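Local coordinates for putative dihydrodipicolinate synthase (Thermus thermophilus, PDB 2PCQ), which belongs to the dihydrodipicolinate synthase family, has a TIM-barrel fold with additional C-terminal helices, and is of unestablished function, at residues A[202-207]-A[224-229]; A[1-6]-A[191-196]; A[50-55]-A[78-83]; A[64-69]-A[88-93]. All blocks are in the same frame, centred on the assembly; numbering follows the deposited sequence.

Interaction 1. Residues A[202-207]-A[224-229]; sequences RAYRAL and KKLFPL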
# COMPACT_ATOMS: atom_id res chain seq x y z
N ARG A 202 -16.56 24.18 -21.08
CA ARG A 202 -16.70 24.11 -22.53
C ARG A 202 -15.58 23.29 -23.18
O ARG A 202 -15.80 22.65 -24.21
CB ARG A 202 -16.74 25.53 -23.14
CG ARG A 202 -18.06 26.26 -22.88
CD ARG A 202 -18.09 27.68 -23.46
NE ARG A 202 -17.04 28.52 -22.88
CZ ARG A 202 -15.85 28.73 -23.44
NH1 ARG A 202 -15.56 28.18 -24.61
NH2 ARG A 202 -14.95 29.48 -22.82
N ALA A 203 -14.40 23.29 -22.58
CA ALA A 203 -13.28 22.53 -23.14
C ALA A 203 -13.51 21.03 -23.04
O ALA A 203 -13.30 20.30 -24.01
CB ALA A 203 -11.99 22.91 -22.43
N TYR A 204 -13.93 20.56 -21.87
CA TYR A 204 -14.18 19.13 -21.69
C TYR A 204 -15.35 18.68 -22.55
O TYR A 204 -15.39 17.55 -23.02
CB TYR A 204 -14.40 18.82 -20.21
CG TYR A 204 -13.09 18.86 -19.44
CD1 TYR A 204 -12.17 17.81 -19.54
CD2 TYR A 204 -12.73 19.98 -18.69
CE1 TYR A 204 -10.92 17.88 -18.92
CE2 TYR A 204 -11.48 20.06 -18.07
CZ TYR A 204 -10.59 19.01 -18.19
OH TYR A 204 -9.35 19.08 -17.59
N ARG A 205 -16.30 19.59 -22.77
CA ARG A 205 -17.46 19.29 -23.61
C ARG A 205 -16.97 19.10 -25.06
O ARG A 205 -17.39 18.18 -25.76
CB ARG A 205 -18.45 20.46 -23.56
CG ARG A 205 -19.61 20.34 -24.55
CD ARG A 205 -20.65 19.37 -24.04
NE ARG A 205 -20.80 18.20 -24.88
CZ ARG A 205 -21.63 17.20 -24.62
NH1 ARG A 205 -22.39 17.22 -23.53
NH2 ARG A 205 -21.71 16.17 -25.46
N ALA A 206 -16.07 19.98 -25.48
CA ALA A 206 -15.51 19.93 -26.82
C ALA A 206 -14.73 18.64 -27.04
O ALA A 206 -14.79 18.03 -28.11
CB ALA A 206 -14.61 21.14 -27.06
N LEU A 207 -13.99 18.22 -26.01
CA LEU A 207 -13.20 17.01 -26.09
C LEU A 207 -14.13 15.82 -26.26
O LEU A 207 -13.90 14.94 -27.09
CB LEU A 207 -12.34 16.85 -24.83
CG LEU A 207 -11.47 15.60 -24.65
CD1 LEU A 207 -10.77 15.24 -25.95
CD2 LEU A 207 -10.45 15.86 -23.55
N LYS A 224 -4.33 16.64 -24.61
CA LYS A 224 -2.98 17.05 -24.22
C LYS A 224 -3.00 18.48 -23.66
O LYS A 224 -2.32 18.78 -22.68
CB LYS A 224 -2.05 16.98 -25.43
CG LYS A 224 -1.83 15.55 -25.93
CD LYS A 224 -1.30 15.51 -27.36
CE LYS A 224 0.05 16.16 -27.48
NZ LYS A 224 0.54 16.11 -28.89
N LYS A 225 -3.79 19.34 -24.28
CA LYS A 225 -3.90 20.73 -23.84
C LYS A 225 -4.48 20.84 -22.43
O LYS A 225 -4.04 21.68 -21.64
CB LYS A 225 -4.78 21.53 -24.81
CG LYS A 225 -4.99 22.98 -24.40
CD LYS A 225 -5.79 23.74 -25.45
CE LYS A 225 -5.03 23.84 -26.77
NZ LYS A 225 -3.75 24.58 -26.61
N LEU A 226 -5.46 20.00 -22.13
CA LEU A 226 -6.11 20.02 -20.82
C LEU A 226 -5.41 19.19 -19.74
O LEU A 226 -5.75 19.29 -18.56
CB LEU A 226 -7.57 19.56 -20.95
CG LEU A 226 -8.48 20.41 -21.85
CD1 LEU A 226 -9.85 19.75 -21.97
CD2 LEU A 226 -8.60 21.81 -21.25
N PHE A 227 -4.44 18.37 -20.12
CA PHE A 227 -3.74 17.54 -19.15
C PHE A 227 -3.15 18.30 -17.95
O PHE A 227 -3.39 17.92 -16.81
CB PHE A 227 -2.63 16.73 -19.83
CG PHE A 227 -1.82 15.90 -18.87
CD1 PHE A 227 -2.29 14.66 -18.43
CD2 PHE A 227 -0.63 16.39 -18.34
CE1 PHE A 227 -1.58 13.92 -17.48
CE2 PHE A 227 0.09 15.66 -17.39
CZ PHE A 227 -0.39 14.42 -16.96
N PRO A 228 -2.37 19.36 -18.20
CA PRO A 228 -1.77 20.12 -17.10
C PRO A 228 -2.80 20.66 -16.11
O PRO A 228 -2.58 20.63 -14.89
CB PRO A 228 -1.01 21.24 -17.82
CG PRO A 228 -0.60 20.58 -19.10
CD PRO A 228 -1.88 19.87 -19.50
N LEU A 229 -3.92 21.16 -16.63
CA LEU A 229 -4.98 21.70 -15.79
C LEU A 229 -5.56 20.61 -14.90
O LEU A 229 -5.68 20.79 -13.69
CB LEU A 229 -6.11 22.28 -16.66
CG LEU A 229 -7.33 22.82 -15.91
CD1 LEU A 229 -7.01 24.21 -15.37
CD2 LEU A 229 -8.55 22.88 -16.82
O HOH W 1 -7.49 17.14 -17.85

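Interaction 2. Residues A[1-6]-A[191-196]; sequences MILPPI and GGILAA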
# COMPACT_ATOMS: atom_id res chain seq x y z
N MSE A 1 -22.23 13.12 -20.93
CA MSE A 1 -22.41 14.52 -20.46
C MSE A 1 -21.22 15.01 -19.67
O MSE A 1 -20.31 14.24 -19.34
CB MSE A 1 -23.66 14.63 -19.59
CG MSE A 1 -24.92 14.13 -20.26
SE MSE A 1 -26.44 14.53 -19.16
CE MSE A 1 -26.31 13.00 -17.96
N ILE A 2 -21.23 16.30 -19.37
CA ILE A 2 -20.17 16.94 -18.60
C ILE A 2 -20.84 17.62 -17.41
O ILE A 2 -21.68 18.50 -17.59
CB ILE A 2 -19.43 18.03 -19.42
CG1 ILE A 2 -18.74 17.41 -20.65
CG2 ILE A 2 -18.42 18.75 -18.53
CD1 ILE A 2 -17.68 16.36 -20.29
N LEU A 3 -20.48 17.18 -16.21
CA LEU A 3 -21.04 17.76 -15.00
C LEU A 3 -19.93 18.12 -14.03
O LEU A 3 -18.97 17.38 -13.86
CB LEU A 3 -21.99 16.79 -14.28
CG LEU A 3 -23.27 16.36 -14.99
CD1 LEU A 3 -22.99 15.26 -15.99
CD2 LEU A 3 -24.27 15.89 -13.94
N PRO A 4 -20.03 19.30 -13.40
CA PRO A 4 -18.96 19.64 -12.46
C PRO A 4 -19.38 19.40 -11.02
O PRO A 4 -20.55 19.56 -10.66
CB PRO A 4 -18.76 21.12 -12.74
CG PRO A 4 -20.18 21.59 -12.90
CD PRO A 4 -20.80 20.50 -13.78
N PRO A 5 -18.43 18.97 -10.17
CA PRO A 5 -18.75 18.74 -8.76
C PRO A 5 -18.52 20.11 -8.13
O PRO A 5 -17.39 20.46 -7.77
CB PRO A 5 -17.71 17.71 -8.33
CG PRO A 5 -16.52 18.08 -9.17
CD PRO A 5 -17.14 18.35 -10.53
N ILE A 6 -19.58 20.91 -8.00
CA ILE A 6 -19.42 22.24 -7.45
C ILE A 6 -19.02 22.25 -5.97
O ILE A 6 -19.53 21.47 -5.17
CB ILE A 6 -20.69 23.11 -7.62
CG1 ILE A 6 -21.85 22.55 -6.80
CG2 ILE A 6 -21.06 23.18 -9.10
CD1 ILE A 6 -23.04 23.49 -6.74
N GLY A 191 -19.41 9.89 -20.02
CA GLY A 191 -18.96 11.26 -19.89
C GLY A 191 -18.09 11.45 -18.67
O GLY A 191 -17.53 10.49 -18.14
N GLY A 192 -17.99 12.70 -18.21
CA GLY A 192 -17.17 12.98 -17.05
C GLY A 192 -17.78 13.97 -16.08
O GLY A 192 -18.42 14.94 -16.47
N ILE A 193 -17.59 13.68 -14.80
CA ILE A 193 -18.04 14.55 -13.72
C ILE A 193 -16.68 14.95 -13.16
O ILE A 193 -16.10 14.26 -12.33
CB ILE A 193 -18.88 13.77 -12.69
CG1 ILE A 193 -20.15 13.24 -13.39
CG2 ILE A 193 -19.25 14.67 -11.52
CD1 ILE A 193 -21.09 12.46 -12.48
N LEU A 194 -16.19 16.08 -13.67
CA LEU A 194 -14.85 16.56 -13.34
C LEU A 194 -14.75 17.89 -12.63
O LEU A 194 -15.39 18.87 -13.03
CB LEU A 194 -14.05 16.64 -14.64
CG LEU A 194 -14.19 15.45 -15.59
CD1 LEU A 194 -13.67 15.82 -16.98
CD2 LEU A 194 -13.40 14.27 -15.03
N ALA A 195 -13.91 17.93 -11.60
CA ALA A 195 -13.67 19.16 -10.86
C ALA A 195 -13.15 20.22 -11.83
O ALA A 195 -13.46 21.40 -11.68
CB ALA A 195 -12.65 18.91 -9.75
N ALA A 196 -12.38 19.79 -12.81
CA ALA A 196 -11.81 20.71 -13.80
C ALA A 196 -12.90 21.35 -14.66
O ALA A 196 -12.67 22.38 -15.29
CB ALA A 196 -10.80 19.98 -14.68

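Interaction 3. Residues A[50-55]-A[78-83]; sequences EERARG and EGALLE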
# COMPACT_ATOMS: atom_id res chain seq x y z
N GLU A 50 -27.63 19.14 9.63
CA GLU A 50 -28.42 20.37 9.57
C GLU A 50 -27.91 21.29 8.45
O GLU A 50 -28.70 21.80 7.66
CB GLU A 50 -28.35 21.09 10.92
CG GLU A 50 -29.29 22.29 11.08
CD GLU A 50 -28.76 23.54 10.41
OE1 GLU A 50 -27.57 23.86 10.62
OE2 GLU A 50 -29.54 24.22 9.70
N GLU A 51 -26.59 21.48 8.39
CA GLU A 51 -26.00 22.33 7.36
C GLU A 51 -26.20 21.69 5.99
O GLU A 51 -26.45 22.38 5.00
CB GLU A 51 -24.50 22.53 7.65
CG GLU A 51 -24.23 23.13 9.03
CD GLU A 51 -22.76 23.18 9.39
OE1 GLU A 51 -22.06 22.17 9.15
OE2 GLU A 51 -22.31 24.21 9.92
N ARG A 52 -26.10 20.36 5.94
CA ARG A 52 -26.28 19.60 4.70
C ARG A 52 -27.65 19.89 4.10
O ARG A 52 -27.78 20.16 2.91
CB ARG A 52 -26.15 18.10 4.99
CG ARG A 52 -26.27 17.19 3.78
CD ARG A 52 -26.43 15.74 4.22
NE ARG A 52 -27.69 15.55 4.94
CZ ARG A 52 -27.87 14.69 5.94
NH1 ARG A 52 -26.88 13.93 6.37
NH2 ARG A 52 -29.06 14.61 6.53
N ALA A 53 -28.69 19.82 4.93
CA ALA A 53 -30.06 20.07 4.48
C ALA A 53 -30.24 21.54 4.12
O ALA A 53 -30.89 21.86 3.12
CB ALA A 53 -31.04 19.68 5.58
N ARG A 54 -29.66 22.42 4.92
CA ARG A 54 -29.77 23.86 4.69
C ARG A 54 -29.10 24.24 3.36
O ARG A 54 -29.66 25.00 2.57
CB ARG A 54 -29.10 24.60 5.84
CG ARG A 54 -29.61 26.01 6.07
CD ARG A 54 -29.10 26.55 7.39
NE ARG A 54 -27.68 26.90 7.34
CZ ARG A 54 -26.83 26.72 8.34
NH1 ARG A 54 -27.24 26.19 9.48
NH2 ARG A 54 -25.56 27.08 8.20
N GLY A 55 -27.91 23.71 3.13
CA GLY A 55 -27.19 24.01 1.91
C GLY A 55 -27.96 23.64 0.65
O GLY A 55 -28.01 24.42 -0.30
N GLU A 78 -30.54 7.78 5.64
CA GLU A 78 -31.96 8.05 5.44
C GLU A 78 -32.32 9.53 5.28
O GLU A 78 -33.00 9.91 4.33
CB GLU A 78 -32.78 7.42 6.57
CG GLU A 78 -33.60 8.38 7.41
CD GLU A 78 -34.55 7.67 8.35
OE1 GLU A 78 -35.24 8.35 9.14
OE2 GLU A 78 -34.61 6.42 8.30
N GLY A 79 -31.84 10.37 6.20
CA GLY A 79 -32.14 11.79 6.11
C GLY A 79 -31.55 12.44 4.86
O GLY A 79 -32.20 13.26 4.21
N ALA A 80 -30.32 12.07 4.54
CA ALA A 80 -29.65 12.62 3.37
C ALA A 80 -30.44 12.29 2.12
O ALA A 80 -30.62 13.14 1.24
CB ALA A 80 -28.23 12.06 3.26
N LEU A 81 -30.92 11.05 2.03
CA LEU A 81 -31.69 10.62 0.87
C LEU A 81 -33.02 11.37 0.78
O LEU A 81 -33.39 11.85 -0.29
CB LEU A 81 -31.94 9.11 0.93
CG LEU A 81 -32.63 8.45 -0.27
CD1 LEU A 81 -32.30 6.97 -0.30
CD2 LEU A 81 -34.13 8.68 -0.20
N LEU A 82 -33.73 11.49 1.91
CA LEU A 82 -35.02 12.19 1.91
C LEU A 82 -34.86 13.64 1.46
O LEU A 82 -35.69 14.16 0.73
CB LEU A 82 -35.64 12.16 3.31
CG LEU A 82 -36.07 10.79 3.86
CD1 LEU A 82 -36.68 10.96 5.24
CD2 LEU A 82 -37.07 10.15 2.91
N GLU A 83 -33.78 14.27 1.92
CA GLU A 83 -33.48 15.65 1.56
C GLU A 83 -33.22 15.79 0.07
O GLU A 83 -33.73 16.70 -0.58
CB GLU A 83 -32.27 16.13 2.36
CG GLU A 83 -32.58 16.38 3.84
CD GLU A 83 -31.34 16.31 4.72
OE1 GLU A 83 -30.22 16.53 4.22
OE2 GLU A 83 -31.50 16.04 5.94
O HOH W 2 -29.34 17.73 1.93

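Interaction 4. Residues A[64-69]-A[88-93]; sequences PFLVGL and GAMALL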
# COMPACT_ATOMS: atom_id res chain seq x y z
N PRO A 64 -31.33 18.87 -14.58
CA PRO A 64 -31.28 17.67 -13.74
C PRO A 64 -29.95 17.61 -13.01
O PRO A 64 -28.89 17.74 -13.62
CB PRO A 64 -31.44 16.53 -14.75
CG PRO A 64 -32.31 17.15 -15.81
CD PRO A 64 -31.71 18.54 -15.96
N PHE A 65 -29.99 17.42 -11.69
CA PHE A 65 -28.76 17.38 -10.91
C PHE A 65 -28.62 16.13 -10.07
O PHE A 65 -29.58 15.39 -9.84
CB PHE A 65 -28.67 18.62 -10.02
CG PHE A 65 -29.74 18.68 -8.96
CD1 PHE A 65 -29.44 18.38 -7.63
CD2 PHE A 65 -31.04 19.08 -9.28
CE1 PHE A 65 -30.42 18.46 -6.64
CE2 PHE A 65 -32.02 19.17 -8.29
CZ PHE A 65 -31.71 18.86 -6.97
N LEU A 66 -27.39 15.89 -9.61
CA LEU A 66 -27.08 14.75 -8.78
C LEU A 66 -26.66 15.25 -7.41
O LEU A 66 -26.15 16.37 -7.27
CB LEU A 66 -25.92 13.95 -9.39
CG LEU A 66 -26.09 13.37 -10.79
CD1 LEU A 66 -24.75 12.79 -11.25
CD2 LEU A 66 -27.17 12.30 -10.79
N VAL A 67 -26.89 14.44 -6.39
CA VAL A 67 -26.49 14.80 -5.04
C VAL A 67 -25.65 13.67 -4.46
O VAL A 67 -26.06 12.51 -4.47
CB VAL A 67 -27.71 15.03 -4.12
CG1 VAL A 67 -27.24 15.38 -2.72
CG2 VAL A 67 -28.57 16.15 -4.69
N GLY A 68 -24.46 14.02 -3.99
CA GLY A 68 -23.59 13.01 -3.41
C GLY A 68 -24.07 12.64 -2.02
O GLY A 68 -24.49 13.52 -1.26
N LEU A 69 -24.04 11.35 -1.69
CA LEU A 69 -24.46 10.90 -0.38
C LEU A 69 -23.32 10.08 0.22
O LEU A 69 -23.03 8.96 -0.23
CB LEU A 69 -25.74 10.06 -0.47
CG LEU A 69 -26.43 9.75 0.87
CD1 LEU A 69 -27.89 9.43 0.62
CD2 LEU A 69 -25.73 8.61 1.57
N GLY A 88 -35.57 17.36 -5.48
CA GLY A 88 -35.81 17.04 -6.87
C GLY A 88 -34.61 16.46 -7.58
O GLY A 88 -34.53 16.48 -8.81
N ALA A 89 -33.66 15.92 -6.82
CA ALA A 89 -32.46 15.33 -7.40
C ALA A 89 -32.81 14.18 -8.33
O ALA A 89 -33.67 13.36 -8.01
CB ALA A 89 -31.51 14.86 -6.30
N MSE A 90 -32.12 14.12 -9.46
CA MSE A 90 -32.32 13.07 -10.46
C MSE A 90 -31.84 11.72 -9.92
O MSE A 90 -32.43 10.67 -10.20
CB MSE A 90 -31.55 13.45 -11.73
CG MSE A 90 -31.01 12.29 -12.53
SE MSE A 90 -30.12 12.97 -14.08
CE MSE A 90 -28.61 13.83 -13.16
N ALA A 91 -30.78 11.75 -9.12
CA ALA A 91 -30.24 10.53 -8.53
C ALA A 91 -29.18 10.86 -7.49
O ALA A 91 -28.72 11.99 -7.40
CB ALA A 91 -29.66 9.63 -9.61
N LEU A 92 -28.80 9.85 -6.72
CA LEU A 92 -27.77 10.00 -5.70
C LEU A 92 -26.46 9.45 -6.25
O LEU A 92 -26.46 8.68 -7.21
CB LEU A 92 -28.14 9.20 -4.45
CG LEU A 92 -29.44 9.52 -3.71
CD1 LEU A 92 -29.73 8.40 -2.72
CD2 LEU A 92 -29.33 10.86 -3.01
N LEU A 93 -25.36 9.86 -5.64
CA LEU A 93 -24.04 9.37 -5.99
C LEU A 93 -23.54 8.96 -4.61
O LEU A 93 -23.04 9.79 -3.85
CB LEU A 93 -23.18 10.48 -6.58
CG LEU A 93 -22.69 10.20 -8.01
CD1 LEU A 93 -21.89 11.38 -8.54
CD2 LEU A 93 -21.84 8.95 -8.01
O HOH W 3 -32.83 16.71 -11.02

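Interaction 1. Residues A[202-207]-A[224-229]
Leu226 is the bump in this helix-helix contact, and the hollow that takes it is made by Ala203, Tyr204 and Leu207. Helix 201-212 is the one that follows the last strand of the TIM barrel, and here it meets the long helix 216-247. The short segments run roughly antiparallel, 140° between their N-to-C directions, and their axes come no nearer than 11.0 Å, a spacing that large side chains have to bridge. Leu226 does most of this with its two methyls. CD2 sits against Ala203 CB at 3.8 Å, where the small alanine forms the floor of the hollow. CD1 lies over one face of the Tyr204 ring, 3.8 Å from the ring centroid and shifted toward the CE1 side of the rim, a CH-pi contact. A chi1 of -75° sets Tyr204 CG beside its own backbone N, anti to the carbonyl carbon. The tyrosine and leucine side chains slide past each other in opposite directions. Leu207 closes the third wall more loosely, its CD2 4.2 Å from Leu226 CD1. Beyond the ring, Leu229 CD2 reaches the phenol end near the ring plane, 4.0 Å from Tyr204 OH; Leu229 also touches Phe269 and Leu276 of helix 266-278. No direct hydrogen bond joins the two segments. A water in the plane of the tyrosine ring does the bridging instead: its oxygen is 2.7 Å from Tyr204 OH and donates to Leu226 O at 2.9 Å.

Interaction 2. Residues A[1-6]-A[191-196]
Leu3 and Ile193 sit side by side where the first and last strands of the TIM barrel, 2-6 and 191-193, run parallel and close the sheet. The tight part is the backbone. Gly192 N donates to Met1 O at 3.0 Å and Leu3 N donates to Gly192 O at 3.1 Å, so Gly192 is held through both its N-H and its C=O. CA-H...O contacts fill in between: Gly191 CA lies 3.3 Å from Met1 O, and Ile193 CA 3.0 Å from Leu3 O.

The side chains meet more sparingly. Leu3 and Ile193 share one face of the sheet; a chi1 of -63° turns Ile193 CG1 anti to its carbonyl carbon, and there it lies 4.1 Å from Leu3 CB. On the other face Ile2 turns to Tyr204 and Leu208 of helix 201-212. Farther on the hydrogen bonding weakens: Leu194 N reaches Leu3 O only by a weak, bent bond, 126° at the hydrogen. Pro5 nevertheless presses close, its CD 3.1 Å from Leu194 O, while its CG is 4.0 Å from Ala195 CB. At the opposite end the partly exposed selenomethionine Met1 leads its selenium away from 191-196, while its N bonds to Tyr174 OH.

Pro4 keeps a backbone hydrogen bond to Leu36 of the neighbouring strand. Pro5 has no N-H to offer Leu194 O, and its ring carbon CD stands beside that oxygen instead, so at this point carbon contact takes over from hydrogen bonding between the two segments.

Interaction 3. Residues A[50-55]-A[78-83]
The guanidinium of Arg52 has Ala80 over one face, with Ala80 CA 3.6 Å above its plane and toward the rim, and the carboxylate of Glu83 at its edge. The grip is side-on and uses two nitrogens: NE donates to Glu83 OE1 at 2.8 Å and NH2 to Glu83 OE2 at 2.9 Å, one bond for each oxygen. Both oxygens lie close to the guanidinium plane and are met on their syn sides, yet the two flat groups are not coplanar; their planes are turned 37° apart, and each nitrogen stands somewhat out of the carboxylate plane.

Arg52 CG is anti to the backbone N (chi1 -178°), and a bend at chi3 (65°) sets NE in place. The glutamate chain, extended beyond CG, crosses the arginine at about a right angle, and its CD packs on Ala53 CB of helix 49-57, 3.5 Å away. Ala80 CB adds a contact of 3.8 Å to Arg52 CZ.

The helices 49-57 and 74-87 are neighbours in the outer layer of the TIM barrel; their segments 50-55 and 78-83 run nearly parallel, with a closest axis approach of 10.3 Å. A water donates to Glu83 OE1 at 2.7 Å and, weakly, to Arg52 O, which also accepts from Tyr38 OH.

Glu83 OE1 is thus served by both NE and the water. The paired charges are partly exposed at the protein surface, and such a bidentate bridge probably favours the ionised form of Glu83 while it fixes the rotation of the guanidinium.

Interaction 4. Residues A[64-69]-A[88-93]
Val67 and Leu93 lie at the centre of a parallel strand pair, 66-69 beside 91-93, whose short axes approach to 4.5 Å with a crossing angle of -40°. Val67 N donates to Ala91 O, Leu93 N to Val67 O and Leu69 N to Leu93 O, the last at 2.8 Å. Before the strands proper, Met90 N bonds to Phe65 O at 2.9 Å, and a water links Phe65 N to Gly88 O.

On the face of Val67 and Leu92, Val67 CG2 meets Ala89 CB at 3.6 Å. Leu69 CD1 meets Leu92 CD1 at 3.9 Å, and both leucines reach helix 74-87, Leu69 at Ala80 and Leu92 at Leu81 and Ala84. At Phe65 a chi1 of 65° puts CG between the backbone N and the carbonyl carbon. One face of its ring receives Ala89 CA in a CH-pi contact, 3.9 Å from the ring centroid and offset toward the rim, while CE1 lies against Ala89 CB. On the other side of the sheet, the face of Leu66 and Leu93, the CD1 atoms of these two leucines are 4.2 Å apart, with Phe122 of the next strand touching both residues. At the start of the segments, the selenium of Met90, a selenomethionine, rests 3.9 Å from Pro64 CB.

Gly88, with positive phi, ends helix 74-87 in a Schellman motif and turns the chain into the second strand. Strand 66-69, helix 74-87 and strand 91-94 make a beta-alpha-beta crossover, the repeating unit of the TIM barrel.

In the fold
Interactions 2 and 4 lie in the same closed sheet, their centres 13 Å apart, and meet inside the barrel: Ile193 CD1 is 3.9 Å from Leu66 CD1 and 4.2 Å from Leu93 CD1. Each has a helical contact on its outer side. Interaction 1 touches interaction 2 where Tyr204 CD1 packs on Leu194 CD1 at 3.6 Å, and interaction 3 touches interaction 4 where Ala80 CB meets Leu69 CD1 at 3.7 Å. The two helical contacts are on opposite sides of the chain's centre, 34 Å between their centres. The potassium ion, at the site of Ala143 and Val148, is about 11 Å from the Ala91 side chain of interaction 4.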